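Local structure of probable Ni/Fe-hydrogenase 1 B-type cytochrome subunit (6G94) at residues M29-L32 / M33-Y37; Y52-Y55 / M56-R60. The protein probably acts as the haem-binding b-type cytochrome of hydrogenase 1, taking part in electron transfer at the inner membrane of Escherichia coli. All blocks are in the same frame, centred on the assembly; numbering follows the deposited sequence.

Overall arrangement
Interaction 1 (29-37) lies within helix 20-40, and interaction 2 (52-60) comes after it along the chain, where the loop following that helix runs into helix 55-83. Their centres are about 15 Å apart, on the same side of the chain's centre, and the two consecutive helices touch where I59 packs on T35. Both contacts reach the same haem from different directions. Residues 29-37 lie against the porphyrin and its vinyl, methyl and propionate substituents, whereas 52-60 sends R60 to a propionate carboxylate. Interaction 2 also borders other protein chains, so this end of helix 55-83, predicted to be periplasmic, lies between the haem pocket and the partner proteins.

Interaction 1. Residues M29-L32 / M33-Y37; sequences MAVL and MVTGY. With HEM (protoporphyrin IX containing Fe), chain B.
T35 OG1 bonds to V31 O at 2.7 Å, one turn back along helix 20-40, alongside the backbone bond from T35 N to the same oxygen at 2.9 Å. The two donors approach from opposite faces of the V31 carbonyl plane, so this oxygen is gripped twice. With chi1 at 59°, the hydroxyl lies between the T35 backbone N and carbonyl carbon, turned back toward the preceding turn, while T35 CG2 rests near V31 CG1. Neighbouring backbone bonds follow the same i to i+4 pattern, M33 N to M29 O and G36 N to L32 O.

On the haem side, L32 sets CD2 over the porphyrin, 3.7 Å from HEM C4B at the edge of one pyrrole, and CD1 over the attached vinyl, 3.8 Å from HEM CAB. M29, bent at chi2 and chi3 so that its thioether folds round, brings SD and CE against the outer vinyl carbon CBB. M33 touches the neighbouring methyl, its CG 3.8 Å from HEM CMB, and its SD is 4.4 Å from M29 CG. One turn on, G36 has no side chain, and the porphyrin comes right up to its backbone; G36 O meets the propionate carbon CAA, and Y37 N lies 3.7 Å from the ring methyl HEM CMA.

A second shell positions this face. T35 OG1 is also hydrogen-bonded to H63 ND1 of helix 55-83; with the hydroxyl proton given to V31 O, the imidazole would probably be the donor. L32 also packs on H63, and both M29 and L32 touch F70, while Y37 reaches R185, M188 and W189 of helix 177-203. A haem held between helices that are predicted to cross the membrane, here with L32 and the bare backbone of G36 from helix 20-40 against the porphyrin, is the arrangement of membrane b-type cytochromes.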
# COMPACT_ATOMS: atom_id res chain seq x y z
N MET I 29 -11.14 8.91 42.85
CA MET I 29 -9.75 8.47 42.95
C MET I 29 -9.43 7.33 41.98
O MET I 29 -8.48 7.42 41.22
CB MET I 29 -9.42 8.05 44.39
CG MET I 29 -7.94 7.90 44.69
SD MET I 29 -7.09 9.44 44.39
CE MET I 29 -7.57 10.39 45.83
N ALA I 30 -10.24 6.27 41.99
CA ALA I 30 -9.97 5.10 41.15
C ALA I 30 -10.00 5.48 39.68
O ALA I 30 -9.30 4.87 38.86
CB ALA I 30 -10.97 3.98 41.42
N VAL I 31 -10.77 6.50 39.35
CA VAL I 31 -10.97 6.87 37.97
C VAL I 31 -9.87 7.83 37.54
O VAL I 31 -9.30 7.69 36.46
CB VAL I 31 -12.39 7.47 37.73
CG1 VAL I 31 -12.46 8.17 36.39
CG2 VAL I 31 -13.45 6.38 37.80
N LEU I 32 -9.54 8.79 38.41
CA LEU I 32 -8.48 9.75 38.14
C LEU I 32 -7.12 9.08 38.01
O LEU I 32 -6.24 9.59 37.31
CB LEU I 32 -8.44 10.82 39.23
CG LEU I 32 -9.49 11.91 39.13
CD1 LEU I 32 -9.74 12.50 40.50
CD2 LEU I 32 -9.09 12.99 38.15
N MET I 33 -6.96 7.93 38.66
CA MET I 33 -5.73 7.13 38.59
C MET I 33 -5.68 6.32 37.31
O MET I 33 -4.82 6.55 36.47
CB MET I 33 -5.62 6.21 39.80
CG MET I 33 -5.28 6.92 41.11
SD MET I 33 -4.78 5.87 42.49
CE MET I 33 -5.81 4.41 42.29
N VAL I 34 -6.60 5.37 37.16
CA VAL I 34 -6.71 4.61 35.91
C VAL I 34 -6.67 5.47 34.63
O VAL I 34 -6.02 5.10 33.66
CB VAL I 34 -7.96 3.72 35.92
CG1 VAL I 34 -8.05 2.93 34.63
CG2 VAL I 34 -7.92 2.78 37.09
N THR I 35 -7.34 6.63 34.64
CA THR I 35 -7.36 7.50 33.44
C THR I 35 -6.07 8.28 33.31
O THR I 35 -5.46 8.29 32.23
CB THR I 35 -8.55 8.51 33.35
OG1 THR I 35 -8.55 9.40 34.47
CG2 THR I 35 -9.87 7.80 33.26
N GLY I 36 -5.66 8.94 34.39
CA GLY I 36 -4.44 9.74 34.38
C GLY I 36 -3.19 8.92 34.03
O GLY I 36 -2.26 9.42 33.37
N TYR I 37 -3.18 7.66 34.46
CA TYR I 37 -2.14 6.73 34.07
C TYR I 37 -2.00 6.66 32.55
O TYR I 37 -0.90 6.79 32.03
CB TYR I 37 -2.41 5.33 34.65
CG TYR I 37 -1.32 4.35 34.30
CD1 TYR I 37 -0.06 4.46 34.90
CD2 TYR I 37 -1.53 3.33 33.36
CE1 TYR I 37 0.96 3.58 34.58
CE2 TYR I 37 -0.50 2.45 33.04
CZ TYR I 37 0.74 2.58 33.65
OH TYR I 37 1.76 1.73 33.34
CHA HEM B . -3.20 14.27 33.81
CHB HEM B . -3.86 11.58 37.70
CHC HEM B . -6.41 15.12 39.71
CHD HEM B . -6.24 17.54 35.57
C1A HEM B . -3.08 13.31 34.76
C2A HEM B . -2.10 12.32 34.73
C3A HEM B . -2.27 11.56 35.82
C4A HEM B . -3.37 12.08 36.52
CMA HEM B . -1.43 10.36 36.19
CAA HEM B . -1.06 12.12 33.64
CBA HEM B . 0.15 13.01 33.82
CGA HEM B . 1.13 12.75 32.72
O1A HEM B . 1.75 11.68 32.59
O2A HEM B . 1.34 13.63 31.89
C1B HEM B . -4.61 12.34 38.61
C2B HEM B . -4.92 11.90 39.92
C3B HEM B . -5.63 12.91 40.49
C4B HEM B . -5.74 13.95 39.48
CMB HEM B . -4.53 10.59 40.55
CAB HEM B . -6.20 13.04 41.83
CBB HEM B . -6.27 12.01 42.66
C1C HEM B . -6.65 16.07 38.73
C2C HEM B . -7.48 17.18 38.87
C3C HEM B . -7.42 17.87 37.69
C4C HEM B . -6.55 17.17 36.84
CMC HEM B . -8.28 17.58 40.09
CAC HEM B . -8.16 19.12 37.40
CBC HEM B . -9.01 19.17 36.39
C1D HEM B . -5.35 16.84 34.79
C2D HEM B . -4.94 17.35 33.49
C3D HEM B . -4.09 16.43 32.98
C4D HEM B . -3.99 15.38 34.00
CMD HEM B . -5.43 18.64 32.89
CAD HEM B . -3.34 16.43 31.65
CBD HEM B . -4.28 16.60 30.46
CGD HEM B . -3.61 16.51 29.11
O1D HEM B . -2.91 17.44 28.68
O2D HEM B . -3.76 15.52 28.40
NA HEM B . -3.84 13.17 35.89
NB HEM B . -5.11 13.55 38.38
NC HEM B . -6.13 16.06 37.48
ND HEM B . -4.76 15.66 35.06
FE HEM B . -4.93 14.64 36.60

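Interaction 2. Residues Y52-Y55 / M56-R60. With HEM (protoporphyrin IX containing Fe), chain B.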
# COMPACT_ATOMS: atom_id res chain seq x y z
N TYR I 52 -14.69 9.47 13.61
CA TYR I 52 -15.57 8.62 14.41
C TYR I 52 -14.88 7.98 15.61
O TYR I 52 -15.43 7.07 16.21
CB TYR I 52 -16.19 7.54 13.52
CG TYR I 52 -16.99 8.12 12.36
CD1 TYR I 52 -18.09 8.97 12.59
CD2 TYR I 52 -16.65 7.83 11.04
CE1 TYR I 52 -18.81 9.51 11.53
CE2 TYR I 52 -17.37 8.37 9.97
CZ TYR I 52 -18.44 9.21 10.23
OH TYR I 52 -19.14 9.73 9.17
N LEU I 53 -13.68 8.43 15.95
CA LEU I 53 -12.90 7.83 17.03
C LEU I 53 -12.48 8.94 17.95
O LEU I 53 -12.10 10.01 17.49
CB LEU I 53 -11.67 7.07 16.53
CG LEU I 53 -11.90 5.86 15.61
CD1 LEU I 53 -10.60 5.14 15.23
CD2 LEU I 53 -12.87 4.89 16.25
N PHE I 54 -12.56 8.66 19.25
CA PHE I 54 -12.32 9.66 20.29
C PHE I 54 -11.87 9.00 21.61
O PHE I 54 -12.01 9.58 22.69
CB PHE I 54 -13.58 10.52 20.45
CG PHE I 54 -13.34 11.85 21.11
CD1 PHE I 54 -12.55 12.82 20.51
CD2 PHE I 54 -13.96 12.15 22.33
CE1 PHE I 54 -12.36 14.06 21.12
CE2 PHE I 54 -13.76 13.38 22.94
CZ PHE I 54 -12.96 14.34 22.33
N TYR I 55 -11.31 7.79 21.53
CA TYR I 55 -10.83 7.06 22.71
C TYR I 55 -9.98 7.87 23.66
O TYR I 55 -10.34 8.04 24.81
CB TYR I 55 -10.07 5.82 22.29
CG TYR I 55 -10.94 4.81 21.61
CD1 TYR I 55 -12.11 4.32 22.24
CD2 TYR I 55 -10.62 4.34 20.33
CE1 TYR I 55 -12.92 3.38 21.62
CE2 TYR I 55 -11.43 3.40 19.69
CZ TYR I 55 -12.59 2.93 20.34
OH TYR I 55 -13.40 2.00 19.73
N MET I 56 -8.85 8.40 23.19
CA MET I 56 -8.04 9.25 24.06
C MET I 56 -8.82 10.46 24.55
O MET I 56 -8.74 10.82 25.73
CB MET I 56 -6.76 9.70 23.35
CG MET I 56 -6.00 10.82 24.08
SD MET I 56 -5.08 10.31 25.57
CE MET I 56 -4.27 8.80 25.06
N GLY I 57 -9.61 11.06 23.67
CA GLY I 57 -10.40 12.22 24.03
C GLY I 57 -11.40 11.93 25.14
O GLY I 57 -11.64 12.79 25.99
N TYR I 58 -11.96 10.72 25.16
CA TYR I 58 -12.89 10.32 26.21
C TYR I 58 -12.19 10.06 27.55
O TYR I 58 -12.72 10.36 28.59
CB TYR I 58 -13.67 9.07 25.84
CG TYR I 58 -14.80 9.29 24.90
CD1 TYR I 58 -15.78 10.24 25.17
CD2 TYR I 58 -14.91 8.55 23.74
CE1 TYR I 58 -16.84 10.45 24.28
CE2 TYR I 58 -15.94 8.75 22.84
CZ TYR I 58 -16.90 9.70 23.12
OH TYR I 58 -17.91 9.88 22.24
N ILE I 59 -11.00 9.48 27.52
CA ILE I 59 -10.20 9.28 28.71
C ILE I 59 -9.88 10.61 29.37
O ILE I 59 -9.93 10.74 30.57
CB ILE I 59 -8.91 8.52 28.34
CG1 ILE I 59 -9.23 7.08 28.04
CG2 ILE I 59 -7.83 8.64 29.41
CD1 ILE I 59 -8.08 6.39 27.33
N ARG I 60 -9.55 11.60 28.56
CA ARG I 60 -9.19 12.92 29.07
C ARG I 60 -10.42 13.61 29.63
O ARG I 60 -10.34 14.36 30.57
CB ARG I 60 -8.52 13.76 27.98
CG ARG I 60 -7.29 13.11 27.35
CD ARG I 60 -6.55 13.97 26.33
NE ARG I 60 -6.50 15.38 26.71
CZ ARG I 60 -7.13 16.33 26.05
NH1 ARG I 60 -7.08 17.58 26.45
NH2 ARG I 60 -7.81 16.01 24.98
CHA HEM B . -3.20 14.27 33.81
CHB HEM B . -3.86 11.58 37.70
CHC HEM B . -6.41 15.12 39.71
CHD HEM B . -6.24 17.54 35.57
C1A HEM B . -3.08 13.31 34.76
C2A HEM B . -2.10 12.32 34.73
C3A HEM B . -2.27 11.56 35.82
C4A HEM B . -3.37 12.08 36.52
CMA HEM B . -1.43 10.36 36.19
CAA HEM B . -1.06 12.12 33.64
CBA HEM B . 0.15 13.01 33.82
CGA HEM B . 1.13 12.75 32.72
O1A HEM B . 1.75 11.68 32.59
O2A HEM B . 1.34 13.63 31.89
C1B HEM B . -4.61 12.34 38.61
C2B HEM B . -4.92 11.90 39.92
C3B HEM B . -5.63 12.91 40.49
C4B HEM B . -5.74 13.95 39.48
CMB HEM B . -4.53 10.59 40.55
CAB HEM B . -6.20 13.04 41.83
CBB HEM B . -6.27 12.01 42.66
C1C HEM B . -6.65 16.07 38.73
C2C HEM B . -7.48 17.18 38.87
C3C HEM B . -7.42 17.87 37.69
C4C HEM B . -6.55 17.17 36.84
CMC HEM B . -8.28 17.58 40.09
CAC HEM B . -8.16 19.12 37.40
CBC HEM B . -9.01 19.17 36.39
C1D HEM B . -5.35 16.84 34.79
C2D HEM B . -4.94 17.35 33.49
C3D HEM B . -4.09 16.43 32.98
C4D HEM B . -3.99 15.38 34.00
CMD HEM B . -5.43 18.64 32.89
CAD HEM B . -3.34 16.43 31.65
CBD HEM B . -4.28 16.60 30.46
CGD HEM B . -3.61 16.51 29.11
O1D HEM B . -2.91 17.44 28.68
O2D HEM B . -3.76 15.52 28.40
NA HEM B . -3.84 13.17 35.89
NB HEM B . -5.11 13.55 38.38
NC HEM B . -6.13 16.06 37.48
ND HEM B . -4.76 15.66 35.06
FE HEM B . -4.93 14.64 36.60
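F54 lays its ring over G57, whose CA sits 3.7 Å from the ring centroid and only 11° off the normal, a CH-pi contact. The same ring turns an edge to Y58: CD2 points at the centre of the Y58 face in a T-shaped pair, with centroids 5.0 Å apart and planes at 87°. With chi1 at -160°, F54 CG is anti to its backbone N and beside the carbonyl carbon, which carries the ring forward over the first turn. Because G57 bears no side chain, the ring can settle directly on the backbone.

F54 occupies the N-cap position of helix 55-83, and its carbonyl begins the helical bonding: Y58 N reaches F54 O at 2.7 Å. I59 N then bonds to Y55 O at 3.1 Å, and I59 CG1 rests close to that oxygen; Y58 N adds a weak bond to it. I59 packs on T35 and I39 of helix 20-40.

R60 projects from the end of this turn to the haem. Its chain bends at chi3, bringing NE to HEM O2D at 3.2 Å in a moderately bent hydrogen bond, with the carboxylate oxygen near the guanidinium plane. Through NH2 it also forms a salt bridge to an acidic side chain of another protein's chain; the backbone of G57 is hydrogen-bonded to the same chain.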